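Local coordinates for protein pseudouridylate synthase RPUSD4, mitochondrial (Homo sapiens, PDB 5UBA) that isomerises uridine to pseudouridine in mitochondrial RNAs, including a position of 16S ribosomal RNA that must be modified for assembly of a functional mitochondrial ribosome, at residues 79-91 / 248-260. Sequence-based numbering, arbitrary orientation.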
loop_
_atom_site.group_PDB
_atom_site.type_symbol
_atom_site.label_atom_id
_atom_site.label_comp_id
_atom_site.label_asym_id
_atom_site.label_seq_id
_atom_site.Cartn_x
_atom_site.Cartn_y
_atom_site.Cartn_z
ATOM N N CYS A 79 9.617 2.932 12.005
ATOM C CA CYS A 79 9.860 1.471 12.046
ATOM C C CYS A 79 9.749 0.747 10.712
ATOM O O CYS A 79 10.190 -0.389 10.605
ATOM C CB CYS A 79 8.869 0.846 13.003
ATOM S SG CYS A 79 9.034 1.410 14.717
ATOM N N HIS A 80 9.072 1.346 9.748
ATOM C CA HIS A 80 8.845 0.789 8.421
ATOM C C HIS A 80 8.267 1.894 7.556
ATOM O O HIS A 80 7.893 2.958 8.057
ATOM C CB HIS A 80 7.897 -0.414 8.471
ATOM C CG HIS A 80 6.509 -0.077 8.897
ATOM N ND1 HIS A 80 5.420 -0.282 8.069
ATOM C CD2 HIS A 80 6.019 0.406 10.066
ATOM C CE1 HIS A 80 4.320 0.051 8.724
ATOM N NE2 HIS A 80 4.658 0.515 9.915
ATOM N N ARG A 81 8.190 1.645 6.266
ATOM C CA ARG A 81 7.756 2.693 5.342
ATOM C C ARG A 81 6.493 2.263 4.611
ATOM O O ARG A 81 6.230 1.072 4.442
ATOM C CB ARG A 81 8.901 3.052 4.370
ATOM C CG ARG A 81 9.082 2.160 3.147
ATOM C CD ARG A 81 9.344 0.706 3.479
ATOM N N LEU A 82 5.696 3.256 4.248
ATOM C CA LEU A 82 4.576 3.127 3.328
ATOM C C LEU A 82 4.796 4.129 2.228
ATOM O O LEU A 82 5.348 5.200 2.470
ATOM C CB LEU A 82 3.247 3.475 4.002
ATOM C CG LEU A 82 2.681 2.553 5.069
ATOM C CD1 LEU A 82 1.333 3.079 5.535
ATOM C CD2 LEU A 82 2.585 1.119 4.575
ATOM N N ASP A 83 4.368 3.804 1.016
ATOM C CA ASP A 83 4.426 4.745 -0.093
ATOM C C ASP A 83 3.436 5.888 0.051
ATOM O O ASP A 83 2.444 5.791 0.780
ATOM C CB ASP A 83 4.218 4.002 -1.427
ATOM C CG ASP A 83 5.353 3.052 -1.749
ATOM O OD1 ASP A 83 6.534 3.334 -1.411
ATOM O OD2 ASP A 83 5.074 2.029 -2.396
ATOM N N LYS A 84 3.702 6.964 -0.667
ATOM C CA LYS A 84 2.912 8.195 -0.585
ATOM C C LYS A 84 1.424 7.971 -0.813
ATOM O O LYS A 84 0.614 8.489 -0.087
ATOM C CB LYS A 84 3.457 9.206 -1.610
ATOM C CG LYS A 84 2.763 10.543 -1.693
ATOM C CD LYS A 84 3.222 11.320 -2.923
ATOM C CE LYS A 84 2.737 12.764 -2.888
ATOM N NZ LYS A 84 3.386 13.549 -3.965
ATOM N N GLU A 85 1.077 7.192 -1.835
ATOM C CA GLU A 85 -0.325 6.964 -2.158
ATOM C C GLU A 85 -0.962 5.789 -1.429
ATOM O O GLU A 85 -2.111 5.463 -1.690
ATOM C CB GLU A 85 -0.519 6.771 -3.664
ATOM C CG GLU A 85 -0.504 8.046 -4.492
ATOM C CD GLU A 85 -1.131 7.775 -5.860
ATOM O OE1 GLU A 85 -0.489 7.129 -6.689
ATOM O OE2 GLU A 85 -2.299 8.155 -6.074
ATOM N N THR A 86 -0.239 5.178 -0.501
ATOM C CA THR A 86 -0.811 4.195 0.399
ATOM C C THR A 86 -1.344 4.856 1.648
ATOM O O THR A 86 -0.753 5.800 2.145
ATOM C CB THR A 86 0.251 3.143 0.733
ATOM O OG1 THR A 86 0.679 2.562 -0.516
ATOM C CG2 THR A 86 -0.277 2.043 1.707
ATOM N N THR A 87 -2.462 4.352 2.148
ATOM C CA THR A 87 -3.041 4.796 3.388
ATOM C C THR A 87 -2.883 3.726 4.462
ATOM O O THR A 87 -2.587 2.575 4.151
ATOM C CB THR A 87 -4.529 5.106 3.199
ATOM O OG1 THR A 87 -5.192 3.946 2.706
ATOM C CG2 THR A 87 -4.750 6.259 2.218
ATOM N N GLY A 88 -3.062 4.110 5.730
ATOM C CA GLY A 88 -3.346 3.161 6.770
ATOM C C GLY A 88 -2.231 2.904 7.760
ATOM O O GLY A 88 -1.488 3.804 8.115
ATOM N N VAL A 89 -2.139 1.650 8.216
ATOM C CA VAL A 89 -1.409 1.346 9.458
ATOM C C VAL A 89 0.080 1.641 9.345
ATOM O O VAL A 89 0.780 1.131 8.471
ATOM C CB VAL A 89 -1.564 -0.144 9.872
ATOM C CG1 VAL A 89 -0.800 -0.396 11.178
ATOM C CG2 VAL A 89 -3.009 -0.532 10.083
ATOM N N MET A 90 0.568 2.475 10.257
ATOM C CA MET A 90 1.989 2.826 10.292
ATOM C C MET A 90 2.453 2.920 11.750
ATOM O O MET A 90 1.925 3.713 12.537
ATOM C CB MET A 90 2.264 4.119 9.521
ATOM C CG MET A 90 3.734 4.473 9.445
ATOM S SD MET A 90 3.947 5.957 8.458
ATOM C CE MET A 90 5.708 6.187 8.660
ATOM N N VAL A 91 3.461 2.108 12.080
ATOM C CA VAL A 91 3.987 1.969 13.429
ATOM C C VAL A 91 5.207 2.888 13.630
ATOM O O VAL A 91 6.140 2.893 12.837
ATOM C CB VAL A 91 4.432 0.509 13.695
ATOM C CG1 VAL A 91 5.020 0.366 15.082
ATOM C CG2 VAL A 91 3.278 -0.459 13.504
ATOM N N ILE A 248 -8.464 10.223 -10.318
ATOM C CA ILE A 248 -8.826 9.140 -9.420
ATOM C C ILE A 248 -7.552 8.765 -8.626
ATOM O O ILE A 248 -6.514 8.498 -9.234
ATOM C CB ILE A 248 -9.325 7.901 -10.175
ATOM C CG1 ILE A 248 -10.635 8.212 -10.909
ATOM C CG2 ILE A 248 -9.533 6.710 -9.253
ATOM C CD1 ILE A 248 -11.013 7.197 -11.942
ATOM N N PRO A 249 -7.658 8.741 -7.288
ATOM C CA PRO A 249 -6.501 8.324 -6.481
ATOM C C PRO A 249 -6.257 6.826 -6.538
ATOM O O PRO A 249 -7.173 6.044 -6.792
ATOM C CB PRO A 249 -6.897 8.693 -5.069
ATOM C CG PRO A 249 -8.374 8.556 -5.074
ATOM C CD PRO A 249 -8.797 9.076 -6.420
ATOM N N LEU A 250 -5.029 6.426 -6.266
ATOM C CA LEU A 250 -4.764 5.001 -6.012
ATOM C C LEU A 250 -5.617 4.500 -4.848
ATOM O O LEU A 250 -5.867 5.232 -3.895
ATOM C CB LEU A 250 -3.297 4.802 -5.683
ATOM C CG LEU A 250 -2.794 3.361 -5.715
ATOM C CD1 LEU A 250 -2.714 2.799 -7.137
ATOM C CD2 LEU A 250 -1.436 3.326 -5.040
ATOM N N HIS A 251 -6.096 3.253 -4.950
ATOM C CA HIS A 251 -6.900 2.590 -3.926
ATOM C C HIS A 251 -6.097 1.428 -3.347
ATOM O O HIS A 251 -6.367 0.258 -3.629
ATOM C CB HIS A 251 -8.239 2.099 -4.484
ATOM C CG HIS A 251 -9.210 3.201 -4.777
ATOM N ND1 HIS A 251 -8.958 4.190 -5.701
ATOM C CD2 HIS A 251 -10.439 3.437 -4.284
ATOM C CE1 HIS A 251 -10.007 5.006 -5.746
ATOM N NE2 HIS A 251 -10.903 4.584 -4.880
ATOM N N LEU A 252 -5.137 1.763 -2.495
ATOM C CA LEU A 252 -4.264 0.773 -1.825
ATOM C C LEU A 252 -4.103 1.142 -0.358
ATOM O O LEU A 252 -3.494 2.167 -0.048
ATOM C CB LEU A 252 -2.919 0.679 -2.522
ATOM C CG LEU A 252 -1.893 -0.291 -1.908
ATOM C CD1 LEU A 252 -2.425 -1.722 -1.927
ATOM C CD2 LEU A 252 -0.574 -0.229 -2.649
ATOM N N HIS A 253 -4.671 0.324 0.514
ATOM C CA HIS A 253 -4.764 0.578 1.947
ATOM C C HIS A 253 -4.023 -0.501 2.753
ATOM O O HIS A 253 -4.278 -1.702 2.570
ATOM C CB HIS A 253 -6.232 0.580 2.337
ATOM C CG HIS A 253 -6.484 0.806 3.793
ATOM N ND1 HIS A 253 -6.164 1.991 4.444
ATOM C CD2 HIS A 253 -7.050 0.003 4.719
ATOM C CE1 HIS A 253 -6.555 1.900 5.700
ATOM N NE2 HIS A 253 -7.085 0.707 5.903
ATOM N N ALA A 254 -3.148 -0.046 3.658
ATOM C CA ALA A 254 -2.494 -0.937 4.620
ATOM C C ALA A 254 -3.512 -1.182 5.734
ATOM O O ALA A 254 -3.719 -0.362 6.642
ATOM C CB ALA A 254 -1.212 -0.301 5.144
ATOM N N ARG A 255 -4.215 -2.304 5.587
ATOM C CA ARG A 255 -5.344 -2.660 6.419
ATOM C C ARG A 255 -4.966 -3.218 7.771
ATOM O O ARG A 255 -5.629 -2.943 8.775
ATOM C CB ARG A 255 -6.201 -3.688 5.663
ATOM C CG ARG A 255 -7.350 -4.270 6.445
ATOM C CD ARG A 255 -8.386 -3.235 6.741
ATOM N NE ARG A 255 -9.589 -3.864 7.248
ATOM C CZ ARG A 255 -10.690 -3.204 7.574
ATOM N NH1 ARG A 255 -10.756 -1.879 7.453
ATOM N NH2 ARG A 255 -11.752 -3.891 8.013
ATOM N N GLN A 256 -3.982 -4.093 7.794
ATOM C CA GLN A 256 -3.664 -4.814 9.014
ATOM C C GLN A 256 -2.173 -5.108 9.124
ATOM O O GLN A 256 -1.530 -5.411 8.126
ATOM C CB GLN A 256 -4.445 -6.127 9.020
ATOM C CG GLN A 256 -4.197 -7.062 10.189
ATOM C CD GLN A 256 -5.139 -8.243 10.173
ATOM O OE1 GLN A 256 -5.424 -8.804 9.103
ATOM N NE2 GLN A 256 -5.640 -8.634 11.353
ATOM N N LEU A 257 -1.659 -5.085 10.360
ATOM C CA LEU A 257 -0.321 -5.563 10.694
ATOM C C LEU A 257 -0.420 -6.440 11.906
ATOM O O LEU A 257 -1.053 -6.039 12.883
ATOM C CB LEU A 257 0.601 -4.404 11.081
ATOM C CG LEU A 257 1.235 -3.525 10.042
ATOM C CD1 LEU A 257 2.177 -2.542 10.723
ATOM C CD2 LEU A 257 1.999 -4.341 8.991
ATOM N N ILE A 258 0.196 -7.616 11.875
ATOM C CA ILE A 258 0.249 -8.460 13.074
ATOM C C ILE A 258 1.731 -8.557 13.445
ATOM O O ILE A 258 2.531 -9.096 12.674
ATOM C CB ILE A 258 -0.387 -9.847 12.883
ATOM C CG1 ILE A 258 -1.814 -9.721 12.312
ATOM C CG2 ILE A 258 -0.388 -10.599 14.223
ATOM C CD1 ILE A 258 -2.443 -11.056 11.961
ATOM N N LEU A 259 2.080 -7.981 14.597
ATOM C CA LEU A 259 3.458 -7.924 15.085
ATOM C C LEU A 259 3.600 -8.987 16.171
ATOM O O LEU A 259 2.745 -9.080 17.047
ATOM C CB LEU A 259 3.766 -6.573 15.736
ATOM C CG LEU A 259 3.909 -5.313 14.905
ATOM C CD1 LEU A 259 3.987 -4.094 15.827
ATOM C CD2 LEU A 259 5.174 -5.396 14.084
ATOM N N PRO A 260 4.688 -9.771 16.141
ATOM C CA PRO A 260 4.941 -10.661 17.275
ATOM C C PRO A 260 5.222 -9.866 18.549
ATOM O O PRO A 260 5.450 -8.644 18.497
ATOM C CB PRO A 260 6.161 -11.485 16.827
ATOM C CG PRO A 260 6.784 -10.725 15.733
ATOM C CD PRO A 260 5.743 -9.824 15.124
HETATM O O HOH W 1 -4.642 4.547 -1.649
#
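Ala254 N donates to Thr87 O over 2.7 Å, the central bond of a short parallel pairing in the catalytic domain of this RluA-family pseudouridine synthase. On one side of it Thr87 N reaches Leu252 O (3.3 Å); on the other, Val89 N bonds to Ala254 O (3.0 Å). The pairing ends at Gly88, where the chain turns a corner: strand 89-91 diverges from strand 252-259 at 59° and pairs instead with strand 36-41, so the corner carries the chain from this mixed sheet into the neighbouring antiparallel one. Beside this backbone pairing, Thr87 and His253 meet at about a right angle. Thr87 OG1 sits between its own N and carbonyl carbon (chi1 57°), which brings it to the edge of the imidazole, where it hydrogen-bonds His253 ND1 (2.8 Å); Cys273 O accepts from His253 NE2, so both ring nitrogens are engaged and the ring's rotation is fixed. Upstream, a water bridges Glu85 O, Leu250 O and Leu252 N where the two segments draw apart. The type I turn from Asp83, probably the catalytic aspartate as in its relatives and salt-bridged to Lys198, to Thr86 leads directly into the paired strand. Past the corner the contact becomes apolar: the side chains of Val89 and Leu257 run alongside one another, pointing opposite ways, and Leu257 CD1 lies 3.7 Å from Val89 CG1 and 3.6 Å from Val91 CG2.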